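Universal stress protein (Archaeoglobus fulgidus, PDB 3LOQ) binds adenosine monophosphate and, as a member of the universal stress protein A family, probably has a role in stress responses. Local coordinates at residues A[30-33]-A[34-37]; A[116-119]-A[120-123]. One frame throughout, in Å; residues are numbered along the deposited sequence.

Contact 1: residues A[30-33]-A[34-37]. With AMP (adenosine monophosphate), chain C.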
# COMPACT_ATOMS: atom_id res chain seq x y z
N ASP A 30 1.80 14.95 3.66
CA ASP A 30 2.56 16.19 3.55
C ASP A 30 1.66 17.28 2.96
O ASP A 30 2.14 18.30 2.46
CB ASP A 30 3.79 15.97 2.67
CG ASP A 30 3.41 15.53 1.25
OD1 ASP A 30 4.29 15.57 0.36
OD2 ASP A 30 2.22 15.16 1.03
N LEU A 31 0.35 17.04 3.00
CA LEU A 31 -0.64 18.00 2.51
C LEU A 31 -0.71 18.10 0.98
O LEU A 31 -1.40 18.97 0.45
CB LEU A 31 -0.39 19.41 3.09
CG LEU A 31 -0.15 19.53 4.59
CD1 LEU A 31 -0.06 20.98 5.01
CD2 LEU A 31 -1.24 18.78 5.37
N SER A 32 0.02 17.24 0.28
CA SER A 32 0.07 17.30 -1.18
C SER A 32 -1.19 16.68 -1.76
O SER A 32 -1.86 15.88 -1.11
CB SER A 32 1.28 16.52 -1.69
OG SER A 32 1.20 15.16 -1.27
N GLU A 33 -1.51 17.04 -2.99
CA GLU A 33 -2.63 16.41 -3.66
C GLU A 33 -2.45 14.88 -3.70
O GLU A 33 -3.38 14.14 -3.42
CB GLU A 33 -2.77 16.98 -5.07
CG GLU A 33 -4.20 17.04 -5.56
CD GLU A 33 -4.41 18.06 -6.70
OE1 GLU A 33 -3.47 18.83 -7.05
OE2 GLU A 33 -5.54 18.10 -7.23
N ASN A 34 -1.24 14.40 -4.02
CA ASN A 34 -1.04 12.95 -4.11
C ASN A 34 -1.30 12.24 -2.78
O ASN A 34 -1.83 11.13 -2.75
CB ASN A 34 0.31 12.57 -4.74
CG ASN A 34 1.48 12.67 -3.77
OD1 ASN A 34 2.26 13.63 -3.80
ND2 ASN A 34 1.62 11.66 -2.91
N SER A 35 -1.00 12.91 -1.67
CA SER A 35 -1.26 12.29 -0.36
C SER A 35 -2.76 12.09 -0.06
O SER A 35 -3.12 11.24 0.77
CB SER A 35 -0.57 13.08 0.77
OG SER A 35 -1.30 14.26 1.11
N PHE A 36 -3.62 12.86 -0.72
CA PHE A 36 -5.07 12.81 -0.47
C PHE A 36 -5.83 11.81 -1.34
O PHE A 36 -7.04 11.64 -1.16
CB PHE A 36 -5.70 14.19 -0.68
CG PHE A 36 -5.24 15.23 0.30
CD1 PHE A 36 -5.36 16.58 0.01
CD2 PHE A 36 -4.70 14.86 1.52
CE1 PHE A 36 -4.94 17.55 0.92
CE2 PHE A 36 -4.28 15.82 2.42
CZ PHE A 36 -4.40 17.16 2.13
N LYS A 37 -5.16 11.21 -2.32
CA LYS A 37 -5.83 10.24 -3.20
C LYS A 37 -6.50 9.16 -2.37
O LYS A 37 -7.60 8.71 -2.68
CB LYS A 37 -4.86 9.62 -4.21
CG LYS A 37 -4.29 10.61 -5.21
CD LYS A 37 -5.42 11.22 -6.05
CE LYS A 37 -4.92 12.27 -7.04
NZ LYS A 37 -6.06 12.89 -7.77
P AMP C . 7.13 9.88 -2.31
O1P AMP C . 7.66 8.48 -2.53
O2P AMP C . 7.97 10.79 -1.43
O3P AMP C . 6.64 10.53 -3.58
O5' AMP C . 5.80 9.64 -1.44
C5' AMP C . 4.98 10.76 -1.13
C4' AMP C . 4.18 10.39 0.09
O4' AMP C . 5.03 10.37 1.24
C3' AMP C . 3.17 11.45 0.43
O3' AMP C . 1.98 11.19 -0.29
C2' AMP C . 2.96 11.23 1.91
O2' AMP C . 2.06 10.13 2.03
C1' AMP C . 4.32 10.79 2.40
N9 AMP C . 5.00 11.97 2.97
C8 AMP C . 5.97 12.68 2.36
N7 AMP C . 6.38 13.71 3.15
C5 AMP C . 5.67 13.65 4.30
C6 AMP C . 5.60 14.42 5.54
N6 AMP C . 6.41 15.49 5.74
N1 AMP C . 4.72 14.03 6.48
C2 AMP C . 3.92 12.97 6.31
N3 AMP C . 3.93 12.22 5.20
C4 AMP C . 4.77 12.50 4.18

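Contact 2: residues A[116-119]-A[120-123]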
# COMPACT_ATOMS: atom_id res chain seq x y z
N GLU A 116 9.57 8.84 11.19
CA GLU A 116 8.39 9.15 12.00
C GLU A 116 7.16 8.34 11.59
O GLU A 116 6.35 7.98 12.44
CB GLU A 116 8.10 10.65 12.02
CG GLU A 116 9.22 11.51 12.62
CD GLU A 116 9.63 11.06 14.02
OE1 GLU A 116 8.77 10.55 14.78
OE2 GLU A 116 10.82 11.22 14.37
N ILE A 117 7.03 8.06 10.30
CA ILE A 117 5.91 7.27 9.84
C ILE A 117 6.04 5.85 10.38
O ILE A 117 5.11 5.32 10.98
CB ILE A 117 5.77 7.26 8.29
CG1 ILE A 117 5.28 8.63 7.79
CG2 ILE A 117 4.77 6.17 7.88
CD1 ILE A 117 5.54 8.94 6.31
N ILE A 118 7.21 5.25 10.19
CA ILE A 118 7.43 3.89 10.67
C ILE A 118 7.21 3.84 12.18
O ILE A 118 6.59 2.93 12.71
CB ILE A 118 8.85 3.40 10.36
CG1 ILE A 118 9.06 3.31 8.85
CG2 ILE A 118 9.08 2.03 11.00
CD1 ILE A 118 8.24 2.26 8.23
N LYS A 119 7.74 4.84 12.88
CA LYS A 119 7.63 4.89 14.33
C LYS A 119 6.17 4.82 14.76
O LYS A 119 5.79 3.98 15.58
CB LYS A 119 8.30 6.16 14.87
CG LYS A 119 8.39 6.25 16.38
CD LYS A 119 9.00 7.59 16.80
CE LYS A 119 8.69 7.96 18.26
NZ LYS A 119 8.87 9.43 18.51
N ALA A 120 5.35 5.69 14.16
CA ALA A 120 3.91 5.77 14.42
C ALA A 120 3.16 4.50 14.03
O ALA A 120 2.13 4.19 14.61
CB ALA A 120 3.29 6.99 13.68
N SER A 121 3.66 3.80 13.02
CA SER A 121 2.90 2.68 12.45
C SER A 121 2.77 1.50 13.38
O SER A 121 1.97 0.60 13.13
CB SER A 121 3.52 2.21 11.13
OG SER A 121 4.81 1.68 11.36
N GLU A 122 3.56 1.48 14.45
CA GLU A 122 3.49 0.39 15.42
C GLU A 122 2.11 0.35 16.05
O GLU A 122 1.63 -0.70 16.46
CB GLU A 122 4.56 0.56 16.50
CG GLU A 122 5.98 0.44 15.98
CD GLU A 122 7.00 1.02 16.94
OE1 GLU A 122 6.61 1.39 18.07
OE2 GLU A 122 8.20 1.10 16.57
N ASN A 123 1.46 1.51 16.09
CA ASN A 123 0.12 1.63 16.65
C ASN A 123 -1.03 1.35 15.67
O ASN A 123 -2.18 1.48 16.06
CB ASN A 123 -0.07 3.02 17.26
CG ASN A 123 0.91 3.31 18.37
OD1 ASN A 123 1.26 2.42 19.17
ND2 ASN A 123 1.37 4.56 18.45

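Contact 1: residues A[30-33]-A[34-37]
S35 turns back on S32 and closes the tight half of this turn. Its OG lies between the backbone N and the carbonyl carbon (chi1 78°), folding the hydroxyl back along its own chain, and it donates to S32 O at 2.8 Å, in the carbonyl plane on a lone pair. In return, S32 OG accepts the backbone N-H of S35 at 3.2 Å and donates to D30 OD2 at 2.5 Å. The same carboxylate oxygen takes the backbone N of S32 from above the carboxylate plane, an Asx turn, so two bonds grip it. Serine suits both places, being short enough to reach main chain three residues away. S32 O lies over one face of the F36 ring, whose bulk also packs on V87 and V91 of helix 75-97. With an alanine in place of D30, S32 would probably lose the acceptor for both its N and its OG, and the turn would be less firmly set beside the adenine. On the looser, solvent side, E33 OE2 and K37 NZ, oppositely charged, stay 5.3 Å apart; long charged chains suit it. Toward the nucleotide, D30 CB packs 3.4 Å from C5 of AMP, and N34 ND2 makes a weak bond to O3'. This is the loop after strand 24-28, one wall of the AMP pocket in a universal stress protein domain.

Contact 2: residues A[116-119]-A[120-123]
A120 and E116 meet in a regular helical turn: the N-H of A120 reaches E116 O at 3.0 Å, fairly straight at 166°. The methyl of A120 lies 3.4 Å from the oxygen E116 O, small enough for a helix face that also touches L26 and L56. The next residue, S121, makes the more distinctive contact. Its CB sits equally far, 3.5 Å, from I117 O and I118 O. At the tip, OG stands between the backbone N and the carbonyl carbon (chi1 65°), which turns it back over the preceding turn to donate to I118 O at 2.6 Å, tilted from the carbonyl plane. The backbone N of S121 adds two weak bonds, to I117 O and I118 O, so I118 O takes the hydroxyl firmly and the amide of the same residue weakly. Serine suits this buried place because its small side chain fits against L26 and V155 while its hydroxyl finds an acceptor within the helix. On the outer side, E122 runs its chain past K119 O from CB to its carboxylate, CD the nearest at 3.5 Å. With CG anti to the backbone N (chi1 -174°) and the rest of the chain extended, K119 carries NZ back to E116 OE1, a long salt bridge of 3.9 Å fit for a solvent-facing side. I117 leaves the helix on another side, its buried branched chain reaching P28, V145, V149 and the AMP. This is the pattern of an amphipathic helix, its buried side against parallel strands 24-28 and 52-60 of the universal stress protein alpha/beta fold.

How the contacts relate
Following the chain from its N terminus, strand 24-28 leads, after T29, into contact 1, whose turn runs on to helix 42-47. Strand 52-60, helix 75-97 and the short strands 101-104 and 110-111 come next, and only then does helix 113-121 carry contact 2, before strand 126-130. The two are in series: each closes a local turn of its own, and neither nests in nor crosses the other. The centres of contact 1 and contact 2 lie about 19 Å apart, their nearest atoms about 8 Å. The AMP joins them, meeting D30, N34 and S35 of contact 1 and I117 of contact 2, while L31 packs on helix 75-97 and helix 113-121 lies against strands 24-28 and 52-60.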